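Mevalonate kinase (Staphylococcus aureus, PDB 2X7I) probably catalyses the ATP-dependent phosphorylation of mevalonate to 5-phosphomevalonate, an early step in the mevalonate route to isoprenoids. Local coordinates at residues S52-L63 and P86-P97; K38-L46 and V107-F118. One frame throughout, in Å; residues are numbered along the deposited sequence.

Sequence order and spatial order diverge in this fold, and the two contacts record how. From the N terminus, strand 6-16 comes first; strand 29-45 follows and leads on to strand 53-58. The chain then passes through helix 70-80, and on returning as strand 87-93 it closes the shorter loop, contact 1. Only afterwards does helix 103-119 reach back to strand 29-45 and close the longer loop, contact 2, which encloses the first completely without crossing it. In the sheet, strand 87-93 inserts between strands 29-45 and 53-58, running parallel to 53-58 and antiparallel to 29-45, where Q92 N probably bonds to K40 O. L87 also packs on F118, joining the contacts on the helix-covered side of the sheet.

Contact 1: residues S52-L63 and P86-P97; sequences SSIKSDVYDGML and PLAVTIQTNLPP
The Y59 ring takes T93 O at its edge, near the ring plane, while Q92 OE1 approaches obliquely and accepts a weak hydrogen bond from Y59 OH at 2.7 Å. Ring and amide planes stand 42° apart. Q92, with CG anti to its carbonyl carbon (chi1 -57°), lies alongside D57, whose carboxylate is turned 73° from the amide; D57 OD2 rests 3.7 Å from Q92 CG and is equally close to T90 CG2. The other face of the strand pair is mainly apolar: I91 CD1 meets I54 CG1 at 4.0 Å and S56 OG at 3.7 Å, and V58 CG1 touches T93 CG2 at 3.8 Å. Helix 70-80 lies against this side, with V74 on I54 and L70 on I91. Seven backbone hydrogen bonds run from S53 to Y59, and L87 N prolongs the series by donating to S52 OG at 3.1 Å. Past the strands, M62 SD lies 3.6 Å from P96 N, and one water donates to both L63 O and L95 O. Two adjacent parallel strands joined through a helix form a beta-alpha-beta unit, here strand 53-58, helix 70-80 and strand 87-93 of a GHMP-type kinase.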
loop_
_atom_site.group_PDB
_atom_site.type_symbol
_atom_site.label_atom_id
_atom_site.label_comp_id
_atom_site.label_asym_id
_atom_site.label_seq_id
_atom_site.Cartn_x
_atom_site.Cartn_y
_atom_site.Cartn_z
ATOM N N SER A 52 -3.449 -15.573 27.037
ATOM C CA SER A 52 -3.025 -14.523 26.131
ATOM C C SER A 52 -3.665 -14.817 24.801
ATOM O O SER A 52 -3.898 -15.971 24.479
ATOM C CB SER A 52 -1.506 -14.476 26.013
ATOM O OG SER A 52 -0.952 -13.957 27.199
ATOM N N SER A 53 -3.978 -13.780 24.041
ATOM C CA SER A 53 -4.610 -13.964 22.741
ATOM C C SER A 53 -4.046 -13.009 21.708
ATOM O O SER A 53 -3.624 -11.903 22.045
ATOM C CB SER A 53 -6.124 -13.772 22.844
ATOM O OG SER A 53 -6.456 -12.463 23.275
ATOM N N ILE A 54 -4.022 -13.467 20.457
ATOM C CA ILE A 54 -3.780 -12.614 19.306
ATOM C C ILE A 54 -4.976 -12.786 18.378
ATOM O O ILE A 54 -5.268 -13.891 17.934
ATOM C CB ILE A 54 -2.430 -12.939 18.610
ATOM C CG1 ILE A 54 -2.157 -11.980 17.454
ATOM C CG2 ILE A 54 -2.384 -14.374 18.098
ATOM C CD1 ILE A 54 -0.687 -12.056 16.957
ATOM N N LYS A 55 -5.692 -11.691 18.124
ATOM C CA LYS A 55 -6.885 -11.714 17.289
ATOM C C LYS A 55 -6.660 -10.876 16.040
ATOM O O LYS A 55 -6.256 -9.731 16.136
ATOM C CB LYS A 55 -8.079 -11.176 18.063
ATOM C CG LYS A 55 -9.420 -11.353 17.339
ATOM C CD LYS A 55 -10.574 -10.734 18.108
ATOM C CE LYS A 55 -11.911 -11.123 17.490
ATOM N NZ LYS A 55 -13.073 -10.682 18.313
ATOM N N SER A 56 -6.899 -11.462 14.868
ATOM C CA SER A 56 -6.783 -10.742 13.599
ATOM C C SER A 56 -8.150 -10.583 12.987
ATOM O O SER A 56 -8.786 -11.576 12.657
ATOM C CB SER A 56 -5.900 -11.500 12.622
ATOM O OG SER A 56 -4.544 -11.299 12.926
ATOM N N ASP A 57 -8.594 -9.333 12.848
ATOM C CA ASP A 57 -9.892 -9.012 12.262
ATOM C C ASP A 57 -9.661 -8.556 10.834
ATOM O O ASP A 57 -8.866 -7.639 10.589
ATOM C CB ASP A 57 -10.590 -7.874 13.018
ATOM C CG ASP A 57 -10.798 -8.165 14.500
ATOM O OD1 ASP A 57 -10.936 -9.347 14.892
ATOM O OD2 ASP A 57 -10.845 -7.181 15.274
ATOM N N VAL A 58 -10.345 -9.184 9.887
ATOM C CA VAL A 58 -10.232 -8.770 8.489
ATOM C C VAL A 58 -11.585 -8.266 8.017
ATOM O O VAL A 58 -12.610 -8.954 8.137
ATOM C CB VAL A 58 -9.679 -9.882 7.569
ATOM C CG1 VAL A 58 -8.204 -10.089 7.853
ATOM C CG2 VAL A 58 -10.476 -11.192 7.732
ATOM N N TYR A 59 -11.566 -7.038 7.501
ATOM C CA TYR A 59 -12.781 -6.330 7.143
ATOM C C TYR A 59 -13.075 -6.583 5.682
ATOM O O TYR A 59 -12.158 -6.747 4.874
ATOM C CB TYR A 59 -12.656 -4.836 7.477
ATOM C CG TYR A 59 -12.817 -4.599 8.959
ATOM C CD1 TYR A 59 -14.008 -4.112 9.489
ATOM C CD2 TYR A 59 -11.793 -4.916 9.844
ATOM C CE1 TYR A 59 -14.153 -3.921 10.854
ATOM C CE2 TYR A 59 -11.936 -4.724 11.212
ATOM C CZ TYR A 59 -13.108 -4.229 11.707
ATOM O OH TYR A 59 -13.233 -4.054 13.066
ATOM N N ASP A 60 -14.364 -6.644 5.367
ATOM C CA ASP A 60 -14.837 -7.121 4.078
ATOM C C ASP A 60 -14.552 -8.631 3.933
ATOM O O ASP A 60 -14.176 -9.291 4.914
ATOM C CB ASP A 60 -14.228 -6.296 2.945
ATOM C CG ASP A 60 -15.069 -6.336 1.700
ATOM O OD1 ASP A 60 -15.846 -5.377 1.447
ATOM O OD2 ASP A 60 -14.970 -7.367 0.997
ATOM N N GLY A 61 -14.776 -9.188 2.740
ATOM C CA GLY A 61 -14.489 -10.604 2.476
ATOM C C GLY A 61 -13.060 -10.843 1.993
ATOM O O GLY A 61 -12.842 -11.590 1.045
ATOM N N MET A 62 -12.093 -10.203 2.638
ATOM C CA MET A 62 -10.690 -10.345 2.260
ATOM C C MET A 62 -10.019 -11.495 3.004
ATOM O O MET A 62 -10.396 -11.839 4.128
ATOM C CB MET A 62 -9.930 -9.038 2.490
ATOM C CG MET A 62 -10.384 -7.936 1.546
ATOM S SD MET A 62 -9.554 -6.377 1.826
ATOM C CE MET A 62 -10.803 -5.217 1.268
ATOM N N LEU A 63 -9.036 -12.100 2.349
ATOM C CA LEU A 63 -8.252 -13.168 2.951
ATOM C C LEU A 63 -7.291 -12.594 3.984
ATOM O O LEU A 63 -6.940 -11.410 3.943
ATOM C CB LEU A 63 -7.463 -13.926 1.885
ATOM C CG LEU A 63 -8.243 -14.535 0.713
ATOM C CD1 LEU A 63 -7.277 -15.163 -0.276
ATOM C CD2 LEU A 63 -9.268 -15.559 1.192
ATOM N N PRO A 86 -0.466 -11.583 31.170
ATOM C CA PRO A 86 -1.303 -11.920 30.004
ATOM C C PRO A 86 -1.625 -10.721 29.106
ATOM O O PRO A 86 -2.019 -9.666 29.609
ATOM C CB PRO A 86 -2.592 -12.458 30.642
ATOM C CG PRO A 86 -2.161 -13.002 31.961
ATOM C CD PRO A 86 -1.054 -12.094 32.428
ATOM N N LEU A 87 -1.452 -10.908 27.792
ATOM C CA LEU A 87 -1.644 -9.864 26.783
ATOM C C LEU A 87 -2.719 -10.264 25.782
ATOM O O LEU A 87 -2.753 -11.401 25.322
ATOM C CB LEU A 87 -0.356 -9.642 25.976
ATOM C CG LEU A 87 0.711 -8.636 26.400
ATOM C CD1 LEU A 87 1.703 -8.462 25.251
ATOM C CD2 LEU A 87 0.114 -7.287 26.806
ATOM N N ALA A 88 -3.577 -9.311 25.433
ATOM C CA ALA A 88 -4.532 -9.470 24.347
ATOM C C ALA A 88 -4.108 -8.522 23.240
ATOM O O ALA A 88 -4.067 -7.321 23.442
ATOM C CB ALA A 88 -5.953 -9.160 24.805
ATOM N N VAL A 89 -3.755 -9.088 22.087
ATOM C CA VAL A 89 -3.328 -8.318 20.926
ATOM C C VAL A 89 -4.394 -8.420 19.844
ATOM O O VAL A 89 -4.849 -9.513 19.506
ATOM C CB VAL A 89 -1.991 -8.818 20.379
ATOM C CG1 VAL A 89 -1.583 -8.005 19.157
ATOM C CG2 VAL A 89 -0.917 -8.740 21.460
ATOM N N THR A 90 -4.794 -7.264 19.323
ATOM C CA THR A 90 -5.830 -7.161 18.299
ATOM C C THR A 90 -5.259 -6.377 17.113
ATOM O O THR A 90 -4.636 -5.332 17.292
ATOM C CB THR A 90 -7.095 -6.461 18.846
ATOM O OG1 THR A 90 -7.593 -7.174 19.992
ATOM C CG2 THR A 90 -8.189 -6.416 17.787
ATOM N N ILE A 91 -5.430 -6.926 15.914
ATOM C CA ILE A 91 -4.984 -6.306 14.671
ATOM C C ILE A 91 -6.219 -6.210 13.792
ATOM O O ILE A 91 -6.917 -7.200 13.613
ATOM C CB ILE A 91 -3.910 -7.169 13.934
ATOM C CG1 ILE A 91 -2.735 -7.484 14.853
ATOM C CG2 ILE A 91 -3.368 -6.449 12.690
ATOM C CD1 ILE A 91 -2.380 -8.963 14.896
ATOM N N GLN A 92 -6.511 -5.018 13.284
ATOM C CA GLN A 92 -7.605 -4.836 12.333
ATOM C C GLN A 92 -7.013 -4.365 11.015
ATOM O O GLN A 92 -6.206 -3.453 11.010
ATOM C CB GLN A 92 -8.607 -3.787 12.826
ATOM C CG GLN A 92 -9.237 -4.055 14.183
ATOM C CD GLN A 92 -10.062 -2.876 14.669
ATOM O OE1 GLN A 92 -11.170 -2.642 14.192
ATOM N NE2 GLN A 92 -9.516 -2.119 15.609
ATOM N N THR A 93 -7.401 -4.988 9.905
ATOM C CA THR A 93 -6.923 -4.542 8.600
ATOM C C THR A 93 -8.000 -4.370 7.532
ATOM O O THR A 93 -8.910 -5.186 7.377
ATOM C CB THR A 93 -5.808 -5.442 8.018
ATOM O OG1 THR A 93 -5.524 -5.012 6.680
ATOM C CG2 THR A 93 -6.207 -6.916 7.994
ATOM N N ASN A 94 -7.800 -3.305 6.768
ATOM C CA ASN A 94 -8.615 -2.902 5.640
ATOM C C ASN A 94 -8.038 -3.395 4.298
ATOM O O ASN A 94 -8.661 -3.232 3.240
ATOM C CB ASN A 94 -8.605 -1.367 5.617
ATOM C CG ASN A 94 -9.688 -0.794 4.770
ATOM O OD1 ASN A 94 -10.594 -1.513 4.344
ATOM N ND2 ASN A 94 -9.619 0.506 4.515
ATOM N N LEU A 95 -6.839 -3.978 4.361
ATOM C CA LEU A 95 -5.983 -4.203 3.194
ATOM C C LEU A 95 -5.896 -5.669 2.807
ATOM O O LEU A 95 -5.752 -6.526 3.666
ATOM C CB LEU A 95 -4.574 -3.695 3.487
ATOM C CG LEU A 95 -4.475 -2.196 3.748
ATOM C CD1 LEU A 95 -3.064 -1.821 4.166
ATOM C CD2 LEU A 95 -4.897 -1.427 2.524
ATOM N N PRO A 96 -5.993 -5.968 1.503
ATOM C CA PRO A 96 -5.839 -7.338 1.044
ATOM C C PRO A 96 -4.363 -7.704 0.995
ATOM O O PRO A 96 -3.508 -6.819 0.867
ATOM C CB PRO A 96 -6.425 -7.292 -0.367
ATOM C CG PRO A 96 -6.117 -5.947 -0.836
ATOM C CD PRO A 96 -6.226 -5.049 0.375
ATOM N N PRO A 97 -4.057 -8.997 1.108
ATOM C CA PRO A 97 -2.676 -9.401 1.009
ATOM C C PRO A 97 -2.180 -9.442 -0.452
ATOM O O PRO A 97 -2.960 -9.754 -1.372
ATOM C CB PRO A 97 -2.696 -10.798 1.615
ATOM C CG PRO A 97 -4.077 -11.314 1.285
ATOM C CD PRO A 97 -4.970 -10.138 1.285
HETATM O O HOH W 1 -6.734 -10.763 21.523
HETATM O O HOH W 2 -6.130 -9.193 5.047
#

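Contact 2: residues K38-L46 and V107-F118; sequences KIKVLIEAL and VAVAFVRASYDF
Helix-on-sheet packing in the N-terminal region of a GHMP-type kinase is the element here, with I39, V41 and I43 of strand 29-45 facing helix 103-119. The two segment axes come within 7.3 Å and cross at -31°, a close approach that the small side chains of A110 and A114 permit. V41 straddles them: its CG1, anti to the backbone N (chi1 173°), lies 3.7 Å from A114 CB, while the other branch, CG2, reaches A110 CB at the same 3.7 Å. At the start of the helical segment I39 CD1 and V107 CG2 are modelled only 3.2 Å apart, too tight to carry much weight. The strand meets F118 at one face and at the edge. I43 CG2 makes an off-centre CH-pi contact over its face, 4.1 Å from the ring centroid, whereas I43 O and A45 N lie at its edge, the latter 3.7 Å from F118 CE1. Helix 70-80 adds L73 and V74 against F111, and helix 125-140 packs on A108 and V112. I43 CD1 ends beside S115, whose OG donates to F111 O at 2.6 Å from above the carbonyl plane, while S115 N bonds to that oxygen from the opposite face.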
loop_
_atom_site.group_PDB
_atom_site.type_symbol
_atom_site.label_atom_id
_atom_site.label_comp_id
_atom_site.label_asym_id
_atom_site.label_seq_id
_atom_site.Cartn_x
_atom_site.Cartn_y
_atom_site.Cartn_z
ATOM N N LYS A 38 -6.055 1.237 6.246
ATOM C CA LYS A 38 -5.730 1.427 7.658
ATOM C C LYS A 38 -5.511 0.089 8.353
ATOM O O LYS A 38 -6.336 -0.814 8.256
ATOM C CB LYS A 38 -6.839 2.199 8.374
ATOM C CG LYS A 38 -6.932 3.691 7.978
ATOM C CD LYS A 38 -5.749 4.527 8.540
ATOM C CE LYS A 38 -5.316 5.638 7.586
ATOM N NZ LYS A 38 -6.330 6.737 7.453
ATOM N N ILE A 39 -4.386 -0.016 9.051
ATOM C CA ILE A 39 -4.129 -1.116 9.953
ATOM C C ILE A 39 -4.051 -0.550 11.368
ATOM O O ILE A 39 -3.309 0.403 11.607
ATOM C CB ILE A 39 -2.830 -1.840 9.585
ATOM C CG1 ILE A 39 -2.976 -2.470 8.193
ATOM C CG2 ILE A 39 -2.476 -2.875 10.637
ATOM C CD1 ILE A 39 -2.277 -3.812 8.022
ATOM N N LYS A 40 -4.830 -1.132 12.284
ATOM C CA LYS A 40 -4.846 -0.740 13.691
ATOM C C LYS A 40 -4.375 -1.907 14.564
ATOM O O LYS A 40 -4.860 -3.029 14.411
ATOM C CB LYS A 40 -6.264 -0.360 14.126
ATOM C CG LYS A 40 -6.926 0.752 13.314
ATOM C CD LYS A 40 -8.374 0.931 13.738
ATOM C CE LYS A 40 -9.029 2.111 13.035
ATOM N NZ LYS A 40 -9.139 1.902 11.556
ATOM N N VAL A 41 -3.457 -1.632 15.488
ATOM C CA VAL A 41 -3.021 -2.626 16.467
ATOM C C VAL A 41 -3.299 -2.131 17.889
ATOM O O VAL A 41 -2.996 -0.988 18.230
ATOM C CB VAL A 41 -1.510 -2.977 16.307
ATOM C CG1 VAL A 41 -1.034 -3.891 17.449
ATOM C CG2 VAL A 41 -1.252 -3.618 14.936
ATOM N N LEU A 42 -3.886 -3.002 18.705
ATOM C CA LEU A 42 -4.111 -2.736 20.123
ATOM C C LEU A 42 -3.432 -3.830 20.951
ATOM O O LEU A 42 -3.606 -5.013 20.677
ATOM C CB LEU A 42 -5.611 -2.692 20.427
ATOM C CG LEU A 42 -6.013 -2.556 21.899
ATOM C CD1 LEU A 42 -5.538 -1.230 22.501
ATOM C CD2 LEU A 42 -7.529 -2.708 22.058
ATOM N N ILE A 43 -2.665 -3.418 21.958
ATOM C CA ILE A 43 -2.001 -4.332 22.885
ATOM C C ILE A 43 -2.505 -4.020 24.285
ATOM O O ILE A 43 -2.294 -2.912 24.774
ATOM C CB ILE A 43 -0.459 -4.161 22.860
ATOM C CG1 ILE A 43 0.059 -4.152 21.415
ATOM C CG2 ILE A 43 0.207 -5.255 23.697
ATOM C CD1 ILE A 43 1.577 -4.167 21.281
ATOM N N GLU A 44 -3.167 -4.990 24.916
ATOM C CA GLU A 44 -3.756 -4.817 26.246
ATOM C C GLU A 44 -3.209 -5.798 27.274
ATOM O O GLU A 44 -3.368 -7.007 27.114
ATOM C CB GLU A 44 -5.266 -5.048 26.186
ATOM C CG GLU A 44 -6.042 -4.059 25.343
ATOM C CD GLU A 44 -7.515 -4.429 25.252
ATOM O OE1 GLU A 44 -7.848 -5.340 24.445
ATOM O OE2 GLU A 44 -8.325 -3.816 25.985
ATOM N N ALA A 45 -2.607 -5.278 28.338
ATOM C CA ALA A 45 -2.306 -6.089 29.514
ATOM C C ALA A 45 -3.618 -6.474 30.189
ATOM O O ALA A 45 -4.518 -5.650 30.318
ATOM C CB ALA A 45 -1.419 -5.332 30.483
ATOM N N LEU A 46 -3.726 -7.740 30.577
ATOM C CA LEU A 46 -4.895 -8.265 31.300
ATOM C C LEU A 46 -4.485 -8.567 32.746
ATOM O O LEU A 46 -3.363 -8.252 33.151
ATOM C CB LEU A 46 -5.436 -9.514 30.587
ATOM C CG LEU A 46 -6.389 -9.309 29.395
ATOM C CD1 LEU A 46 -6.251 -7.932 28.766
ATOM C CD2 LEU A 46 -6.131 -10.401 28.354
ATOM N N VAL A 107 1.341 -3.225 8.928
ATOM C CA VAL A 107 1.284 -4.007 10.157
ATOM C C VAL A 107 2.495 -3.693 11.041
ATOM O O VAL A 107 2.351 -3.473 12.255
ATOM C CB VAL A 107 1.195 -5.542 9.856
ATOM C CG1 VAL A 107 1.423 -6.374 11.104
ATOM C CG2 VAL A 107 -0.176 -5.891 9.262
ATOM N N ALA A 108 3.675 -3.629 10.432
ATOM C CA ALA A 108 4.904 -3.410 11.188
ATOM C C ALA A 108 4.956 -2.018 11.813
ATOM O O ALA A 108 5.357 -1.879 12.958
ATOM C CB ALA A 108 6.120 -3.655 10.324
ATOM N N VAL A 109 4.566 -0.996 11.061
ATOM C CA VAL A 109 4.522 0.374 11.581
ATOM C C VAL A 109 3.473 0.506 12.706
ATOM O O VAL A 109 3.742 1.133 13.734
ATOM C CB VAL A 109 4.250 1.390 10.453
ATOM C CG1 VAL A 109 3.999 2.801 11.011
ATOM C CG2 VAL A 109 5.430 1.403 9.471
ATOM N N ALA A 110 2.299 -0.097 12.506
ATOM C CA ALA A 110 1.233 -0.104 13.495
ATOM C C ALA A 110 1.651 -0.852 14.756
ATOM O O ALA A 110 1.437 -0.375 15.878
ATOM C CB ALA A 110 -0.009 -0.722 12.913
ATOM N N PHE A 111 2.254 -2.021 14.577
ATOM C CA PHE A 111 2.666 -2.825 15.718
ATOM C C PHE A 111 3.748 -2.134 16.565
ATOM O O PHE A 111 3.705 -2.193 17.805
ATOM C CB PHE A 111 3.146 -4.208 15.293
ATOM C CG PHE A 111 3.496 -5.076 16.446
ATOM C CD1 PHE A 111 2.512 -5.777 17.119
ATOM C CD2 PHE A 111 4.792 -5.147 16.905
ATOM C CE1 PHE A 111 2.826 -6.554 18.224
ATOM C CE2 PHE A 111 5.109 -5.918 18.004
ATOM C CZ PHE A 111 4.130 -6.624 18.663
ATOM N N VAL A 112 4.712 -1.500 15.899
ATOM C CA VAL A 112 5.795 -0.812 16.600
ATOM C C VAL A 112 5.263 0.396 17.364
ATOM O O VAL A 112 5.637 0.612 18.503
ATOM C CB VAL A 112 6.915 -0.357 15.653
ATOM C CG1 VAL A 112 7.870 0.598 16.390
ATOM C CG2 VAL A 112 7.666 -1.561 15.102
ATOM N N ARG A 113 4.399 1.177 16.725
ATOM C CA ARG A 113 3.720 2.277 17.383
ATOM C C ARG A 113 2.969 1.814 18.648
ATOM O O ARG A 113 3.178 2.353 19.730
ATOM C CB ARG A 113 2.761 2.958 16.406
ATOM C CG ARG A 113 3.471 3.895 15.449
ATOM C CD ARG A 113 2.566 4.414 14.333
ATOM N NE ARG A 113 3.230 5.495 13.605
ATOM C CZ ARG A 113 2.896 5.934 12.392
ATOM N NH1 ARG A 113 1.882 5.400 11.717
ATOM N NH2 ARG A 113 3.588 6.922 11.852
ATOM N N ALA A 114 2.109 0.806 18.492
ATOM C CA ALA A 114 1.385 0.209 19.605
ATOM C C ALA A 114 2.326 -0.232 20.725
ATOM O O ALA A 114 2.026 -0.039 21.910
ATOM C CB ALA A 114 0.568 -0.983 19.115
ATOM N N SER A 115 3.455 -0.824 20.338
ATOM C CA SER A 115 4.430 -1.360 21.291
ATOM C C SER A 115 5.018 -0.266 22.159
ATOM O O SER A 115 5.081 -0.407 23.377
ATOM C CB SER A 115 5.577 -2.076 20.562
ATOM O OG SER A 115 5.088 -3.170 19.816
ATOM N N TYR A 116 5.465 0.812 21.521
ATOM C CA TYR A 116 6.026 1.944 22.246
ATOM C C TYR A 116 4.981 2.633 23.118
ATOM O O TYR A 116 5.281 3.041 24.235
ATOM C CB TYR A 116 6.661 2.947 21.286
ATOM C CG TYR A 116 8.071 2.572 20.932
ATOM C CD1 TYR A 116 8.332 1.431 20.174
ATOM C CD2 TYR A 116 9.151 3.342 21.359
ATOM C CE1 TYR A 116 9.621 1.066 19.851
ATOM C CE2 TYR A 116 10.459 2.980 21.034
ATOM C CZ TYR A 116 10.676 1.842 20.275
ATOM O OH TYR A 116 11.947 1.459 19.944
ATOM N N ASP A 117 3.765 2.760 22.603
ATOM C CA ASP A 117 2.674 3.366 23.357
ATOM C C ASP A 117 2.365 2.558 24.631
ATOM O O ASP A 117 2.155 3.125 25.692
ATOM C CB ASP A 117 1.428 3.487 22.471
ATOM C CG ASP A 117 0.343 4.334 23.101
ATOM O OD1 ASP A 117 0.688 5.361 23.716
ATOM O OD2 ASP A 117 -0.851 3.983 22.966
ATOM N N PHE A 118 2.364 1.234 24.501
ATOM C CA PHE A 118 2.192 0.299 25.614
ATOM C C PHE A 118 3.273 0.449 26.692
ATOM O O PHE A 118 2.971 0.531 27.885
ATOM C CB PHE A 118 2.205 -1.125 25.048
ATOM C CG PHE A 118 1.985 -2.211 26.062
ATOM C CD1 PHE A 118 0.712 -2.687 26.314
ATOM C CD2 PHE A 118 3.060 -2.805 26.709
ATOM C CE1 PHE A 118 0.506 -3.718 27.201
ATOM C CE2 PHE A 118 2.861 -3.839 27.615
ATOM C CZ PHE A 118 1.577 -4.295 27.860
#